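Local coordinates for SMI1/KNR4 family protein (Pseudomonas syringae pv. tomato, PDB 2PAG), which is of unknown function but binds calcium ions and belongs to the SMI1/KNR4 family of the SUKH clan, at residues A[72-77]-A[87-92]; A[44-49]-A[58-63]. All coordinates share one frame; numbering follows the deposited sequence.

From the N terminus, contact 2 comes first. Helix 40-49 ends, eight residues without helix or strand follow, and the chain returns as segment 58-63 to pack on that helix. The chain then enters helix 71-81. Contact 1 closes next, across nine residues, when segment 87-92 comes back against segment 72-77. The two closures are in series and neither nest nor cross. The centres of contact 1 and contact 2 are about 12 Å apart, and the contacts touch. Ile90 O lies 2.9 Å from Val60 N, a probable hydrogen bond, and Cys91 SG packs on Pro59 CA. The loop 58-63 thus ties helix 40-49 to strand 88-93, and helix 71-81 packs on that strand through contact 1.

Contact 1. Residues A[72-77]-A[87-92]; sequences PEVCAT and LIPICQ
The sulfur of Cys75 meets two neighbouring residues of segment 87-92. Cys75 SG lies 3.7 Å from Pro89 CD and 4.2 Å from Ile88 CG2, so it sits between the proline ring and the isoleucine methyl. Both contacts are apolar. The Cys75 sulfur reaches them because it stands beside its own backbone N, opposite the carbonyl carbon (chi1 -77°). One residue earlier, Val74 CG1 touches the other end of the proline ring, 3.9 Å from Pro89 CB. Val74 and Pro89 pass alongside each other, running opposite ways. Pro89 is shared by two successive helix residues, and the nearest pair of CA atoms, Cys75 CA and Pro89 CA, is 6.3 Å apart. Here helix 71-81 packs on strand 88-93, an outermost strand of the four-stranded antiparallel sheet. The strand turns a corner at Ile90, where Ile90 and Cys91 lie across from the single Tyr98, a classic beta bulge. There Ile90 starts away from segment 72-77, and its side chain touches Phe42 and Trp127. Val74 also touches Val60. No hydrogen bond joins the two segments. The contact lies at some distance from the metal site: the Ile88 side chain is about 13 Å from a bound calcium ion.

Contact 2. Residues A[44-49]-A[58-63]; sequences EFLLTV and EPVTVT
With chi1 at 169°, the Phe45 ring lies opposite the backbone N, beside the carbonyl carbon, which brings its far end close to Pro59. Leu46 CG takes the other course, beside its own N (chi1 -66°), and its extended end presents both methyls to segment 58-63. Phe45 CZ lies 4.1 Å from Pro59 CB, which sits at the ring edge, near the ring plane. Phe45 and Pro59 lie roughly perpendicular to each other. Val49 CG2 sits 3.4 Å above one face of the Phe45 ring, over its rim near CD1 and CE1. Leu46 splits its contacts between its two branches. CD2 comes 3.8 Å from Val60 O and 4.2 Å from Val60 CG2, while CD1 lies 4.4 Å from Val62 CG1. No hydrogen bond crosses between the segments. Within the helix, Phe45 O accepts from both Thr48 N and Val49 N. Thr48 OG1 donates to Glu44 O over 2.8 Å, at a bent C=O...donor angle of 134°. Leu46 also touches Leu27, Val62 touches Ile30 of the same helix 24-34, and Phe45 touches Val124 of helix 124-132. All five touching residues are buried, as one helical turn of the SMI1/KNR4 domain packs through its apolar side chains on an irregular chain segment in the hydrophobic core.

Contact 1. Residues A[72-77]-A[87-92]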
loop_
_atom_site.group_PDB
_atom_site.type_symbol
_atom_site.label_atom_id
_atom_site.label_comp_id
_atom_site.label_asym_id
_atom_site.label_seq_id
_atom_site.Cartn_x
_atom_site.Cartn_y
_atom_site.Cartn_z
ATOM N N PRO A 72 2.144 -5.924 -8.012
ATOM C CA PRO A 72 2.473 -7.312 -8.351
ATOM C C PRO A 72 3.946 -7.648 -8.129
ATOM O O PRO A 72 4.271 -8.748 -7.681
ATOM C CB PRO A 72 2.057 -7.417 -9.815
ATOM C CG PRO A 72 0.899 -6.459 -9.895
ATOM C CD PRO A 72 1.437 -5.268 -9.126
ATOM N N GLU A 73 4.834 -6.708 -8.451
ATOM C CA GLU A 73 6.264 -6.935 -8.256
ATOM C C GLU A 73 6.631 -6.904 -6.773
ATOM O O GLU A 73 7.470 -7.683 -6.324
ATOM C CB GLU A 73 7.097 -5.897 -9.019
ATOM C CG GLU A 73 6.978 -5.965 -10.541
ATOM C CD GLU A 73 7.750 -7.121 -11.170
ATOM O OE1 GLU A 73 7.713 -7.243 -12.416
ATOM O OE2 GLU A 73 8.395 -7.904 -10.437
ATOM N N VAL A 74 6.019 -5.997 -6.014
ATOM C CA VAL A 74 6.293 -5.912 -4.583
ATOM C C VAL A 74 5.828 -7.205 -3.892
ATOM O O VAL A 74 6.492 -7.713 -2.989
ATOM C CB VAL A 74 5.581 -4.682 -3.941
ATOM C CG1 VAL A 74 5.758 -4.693 -2.438
ATOM C CG2 VAL A 74 6.163 -3.390 -4.503
ATOM N N CYS A 75 4.687 -7.740 -4.322
ATOM C CA CYS A 75 4.163 -8.975 -3.743
ATOM C C CYS A 75 5.115 -10.132 -4.008
ATOM O O CYS A 75 5.455 -10.889 -3.099
ATOM C CB CYS A 75 2.791 -9.314 -4.330
ATOM S SG CYS A 75 1.433 -8.334 -3.666
ATOM N N ALA A 76 5.535 -10.268 -5.260
ATOM C CA ALA A 76 6.451 -11.335 -5.641
ATOM C C ALA A 76 7.714 -11.291 -4.788
ATOM O O ALA A 76 8.162 -12.316 -4.273
ATOM C CB ALA A 76 6.808 -11.214 -7.100
ATOM N N THR A 77 8.281 -10.100 -4.636
ATOM C CA THR A 77 9.497 -9.920 -3.848
ATOM C C THR A 77 9.267 -10.247 -2.377
ATOM O O THR A 77 10.054 -10.964 -1.762
ATOM C CB THR A 77 10.025 -8.479 -3.956
ATOM O OG1 THR A 77 10.379 -8.195 -5.318
ATOM C CG2 THR A 77 11.242 -8.292 -3.060
ATOM N N LEU A 87 -0.960 -12.319 3.171
ATOM C CA LEU A 87 -0.785 -10.902 3.490
ATOM C C LEU A 87 -0.381 -10.137 2.237
ATOM O O LEU A 87 0.526 -10.557 1.513
ATOM C CB LEU A 87 0.305 -10.734 4.558
ATOM C CG LEU A 87 0.102 -11.449 5.897
ATOM C CD1 LEU A 87 1.248 -11.082 6.849
ATOM C CD2 LEU A 87 -1.248 -11.046 6.495
ATOM N N ILE A 88 -1.050 -9.013 1.984
ATOM C CA ILE A 88 -0.735 -8.191 0.815
ATOM C C ILE A 88 0.018 -6.939 1.242
ATOM O O ILE A 88 -0.505 -6.116 1.993
ATOM C CB ILE A 88 -2.003 -7.735 0.070
ATOM C CG1 ILE A 88 -2.849 -8.943 -0.325
ATOM C CG2 ILE A 88 -1.610 -6.938 -1.173
ATOM C CD1 ILE A 88 -4.209 -8.569 -0.891
ATOM N N PRO A 89 1.254 -6.765 0.754
ATOM C CA PRO A 89 2.016 -5.573 1.140
ATOM C C PRO A 89 1.354 -4.261 0.765
ATOM O O PRO A 89 0.779 -4.131 -0.312
ATOM C CB PRO A 89 3.339 -5.751 0.400
ATOM C CG PRO A 89 3.480 -7.232 0.323
ATOM C CD PRO A 89 2.088 -7.691 -0.031
ATOM N N ILE A 90 1.421 -3.289 1.671
ATOM C CA ILE A 90 0.892 -1.972 1.375
ATOM C C ILE A 90 2.089 -1.028 1.291
ATOM O O ILE A 90 2.035 -0.009 0.615
ATOM C CB ILE A 90 -0.139 -1.473 2.441
ATOM C CG1 ILE A 90 -0.575 -0.052 2.081
ATOM C CG2 ILE A 90 0.468 -1.490 3.857
ATOM C CD1 ILE A 90 -1.746 0.469 2.899
ATOM N N CYS A 91 3.187 -1.373 1.958
ATOM C CA CYS A 91 4.352 -0.503 1.884
ATOM C C CYS A 91 5.652 -1.152 2.321
ATOM O O CYS A 91 5.756 -1.684 3.421
ATOM C CB CYS A 91 4.115 0.764 2.710
ATOM S SG CYS A 91 5.420 2.011 2.561
ATOM N N GLN A 92 6.644 -1.096 1.440
ATOM C CA GLN A 92 7.959 -1.639 1.753
ATOM C C GLN A 92 8.712 -0.627 2.625
ATOM O O GLN A 92 8.523 0.585 2.494
ATOM C CB GLN A 92 8.739 -1.875 0.460
ATOM C CG GLN A 92 10.062 -2.599 0.660
ATOM C CD GLN A 92 10.875 -2.681 -0.616
ATOM O OE1 GLN A 92 10.324 -2.672 -1.721
ATOM N NE2 GLN A 92 12.202 -2.778 -0.472
#

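Contact 2. Residues A[44-49]-A[58-63]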
loop_
_atom_site.group_PDB
_atom_site.type_symbol
_atom_site.label_atom_id
_atom_site.label_comp_id
_atom_site.label_asym_id
_atom_site.label_seq_id
_atom_site.Cartn_x
_atom_site.Cartn_y
_atom_site.Cartn_z
ATOM N N GLU A 44 -9.903 1.034 -1.225
ATOM C CA GLU A 44 -10.315 2.428 -1.111
ATOM C C GLU A 44 -9.077 3.321 -1.070
ATOM O O GLU A 44 -9.032 4.371 -1.705
ATOM C CB GLU A 44 -11.150 2.603 0.156
ATOM C CG GLU A 44 -11.692 3.992 0.377
ATOM C CD GLU A 44 -12.603 4.030 1.575
ATOM O OE1 GLU A 44 -12.126 3.702 2.681
ATOM O OE2 GLU A 44 -13.794 4.373 1.406
ATOM N N PHE A 45 -8.068 2.888 -0.322
ATOM C CA PHE A 45 -6.815 3.620 -0.218
ATOM C C PHE A 45 -6.194 3.740 -1.619
ATOM O O PHE A 45 -5.819 4.826 -2.069
ATOM C CB PHE A 45 -5.884 2.850 0.725
ATOM C CG PHE A 45 -4.468 3.341 0.739
ATOM C CD1 PHE A 45 -4.055 4.292 1.671
ATOM C CD2 PHE A 45 -3.530 2.813 -0.143
ATOM C CE1 PHE A 45 -2.727 4.705 1.729
ATOM C CE2 PHE A 45 -2.189 3.221 -0.096
ATOM C CZ PHE A 45 -1.791 4.169 0.844
ATOM N N LEU A 46 -6.095 2.621 -2.322
ATOM C CA LEU A 46 -5.518 2.648 -3.659
ATOM C C LEU A 46 -6.291 3.552 -4.625
ATOM O O LEU A 46 -5.697 4.242 -5.458
ATOM C CB LEU A 46 -5.448 1.230 -4.222
ATOM C CG LEU A 46 -4.493 0.285 -3.487
ATOM C CD1 LEU A 46 -4.628 -1.117 -4.056
ATOM C CD2 LEU A 46 -3.056 0.784 -3.625
ATOM N N LEU A 47 -7.613 3.565 -4.502
ATOM C CA LEU A 47 -8.445 4.371 -5.393
ATOM C C LEU A 47 -8.509 5.851 -5.047
ATOM O O LEU A 47 -8.970 6.654 -5.862
ATOM C CB LEU A 47 -9.869 3.805 -5.422
ATOM C CG LEU A 47 -10.044 2.422 -6.049
ATOM C CD1 LEU A 47 -11.387 1.826 -5.645
ATOM C CD2 LEU A 47 -9.928 2.533 -7.568
ATOM N N THR A 48 -8.036 6.220 -3.859
ATOM C CA THR A 48 -8.107 7.611 -3.425
ATOM C C THR A 48 -6.803 8.351 -3.154
ATOM O O THR A 48 -6.752 9.574 -3.293
ATOM C CB THR A 48 -8.967 7.729 -2.155
ATOM O OG1 THR A 48 -8.348 7.009 -1.079
ATOM C CG2 THR A 48 -10.328 7.145 -2.402
ATOM N N VAL A 49 -5.751 7.637 -2.764
ATOM C CA VAL A 49 -4.494 8.313 -2.457
ATOM C C VAL A 49 -3.203 7.679 -2.980
ATOM O O VAL A 49 -2.118 8.144 -2.639
ATOM C CB VAL A 49 -4.346 8.520 -0.925
ATOM C CG1 VAL A 49 -5.500 9.361 -0.402
ATOM C CG2 VAL A 49 -4.320 7.187 -0.199
ATOM N N GLU A 58 7.147 5.086 0.505
ATOM C CA GLU A 58 6.497 5.055 -0.797
ATOM C C GLU A 58 5.607 3.819 -0.847
ATOM O O GLU A 58 6.061 2.716 -1.162
ATOM C CB GLU A 58 7.530 4.979 -1.914
ATOM C CG GLU A 58 8.410 6.196 -2.046
ATOM C CD GLU A 58 9.414 6.031 -3.168
ATOM O OE1 GLU A 58 10.392 5.283 -2.978
ATOM O OE2 GLU A 58 9.211 6.630 -4.244
ATOM N N PRO A 59 4.318 3.985 -0.532
ATOM C CA PRO A 59 3.408 2.843 -0.556
ATOM C C PRO A 59 3.227 2.242 -1.950
ATOM O O PRO A 59 3.629 2.825 -2.963
ATOM C CB PRO A 59 2.107 3.425 0.000
ATOM C CG PRO A 59 2.564 4.609 0.807
ATOM C CD PRO A 59 3.621 5.195 -0.074
ATOM N N VAL A 60 2.611 1.070 -1.993
ATOM C CA VAL A 60 2.392 0.392 -3.257
ATOM C C VAL A 60 1.451 1.136 -4.196
ATOM O O VAL A 60 0.584 1.923 -3.771
ATOM C CB VAL A 60 1.855 -1.042 -3.046
ATOM C CG1 VAL A 60 2.869 -1.869 -2.260
ATOM C CG2 VAL A 60 0.514 -1.007 -2.330
ATOM N N THR A 61 1.658 0.890 -5.485
ATOM C CA THR A 61 0.877 1.498 -6.551
ATOM C C THR A 61 0.483 0.417 -7.556
ATOM O O THR A 61 1.002 -0.697 -7.516
ATOM C CB THR A 61 1.695 2.581 -7.277
ATOM O OG1 THR A 61 2.913 2.011 -7.784
ATOM C CG2 THR A 61 2.023 3.718 -6.322
ATOM N N VAL A 62 -0.430 0.745 -8.463
ATOM C CA VAL A 62 -0.857 -0.238 -9.448
ATOM C C VAL A 62 -0.958 0.288 -10.875
ATOM O O VAL A 62 -1.384 -0.445 -11.766
ATOM C CB VAL A 62 -2.239 -0.830 -9.076
ATOM C CG1 VAL A 62 -2.187 -1.468 -7.696
ATOM C CG2 VAL A 62 -3.303 0.261 -9.122
ATOM N N THR A 63 -0.543 1.533 -11.098
ATOM C CA THR A 63 -0.662 2.150 -12.421
ATOM C C THR A 63 0.588 2.197 -13.296
ATOM O O THR A 63 0.501 2.515 -14.487
ATOM C CB THR A 63 -1.208 3.588 -12.300
ATOM O OG1 THR A 63 -0.294 4.378 -11.527
ATOM C CG2 THR A 63 -2.580 3.588 -11.617
#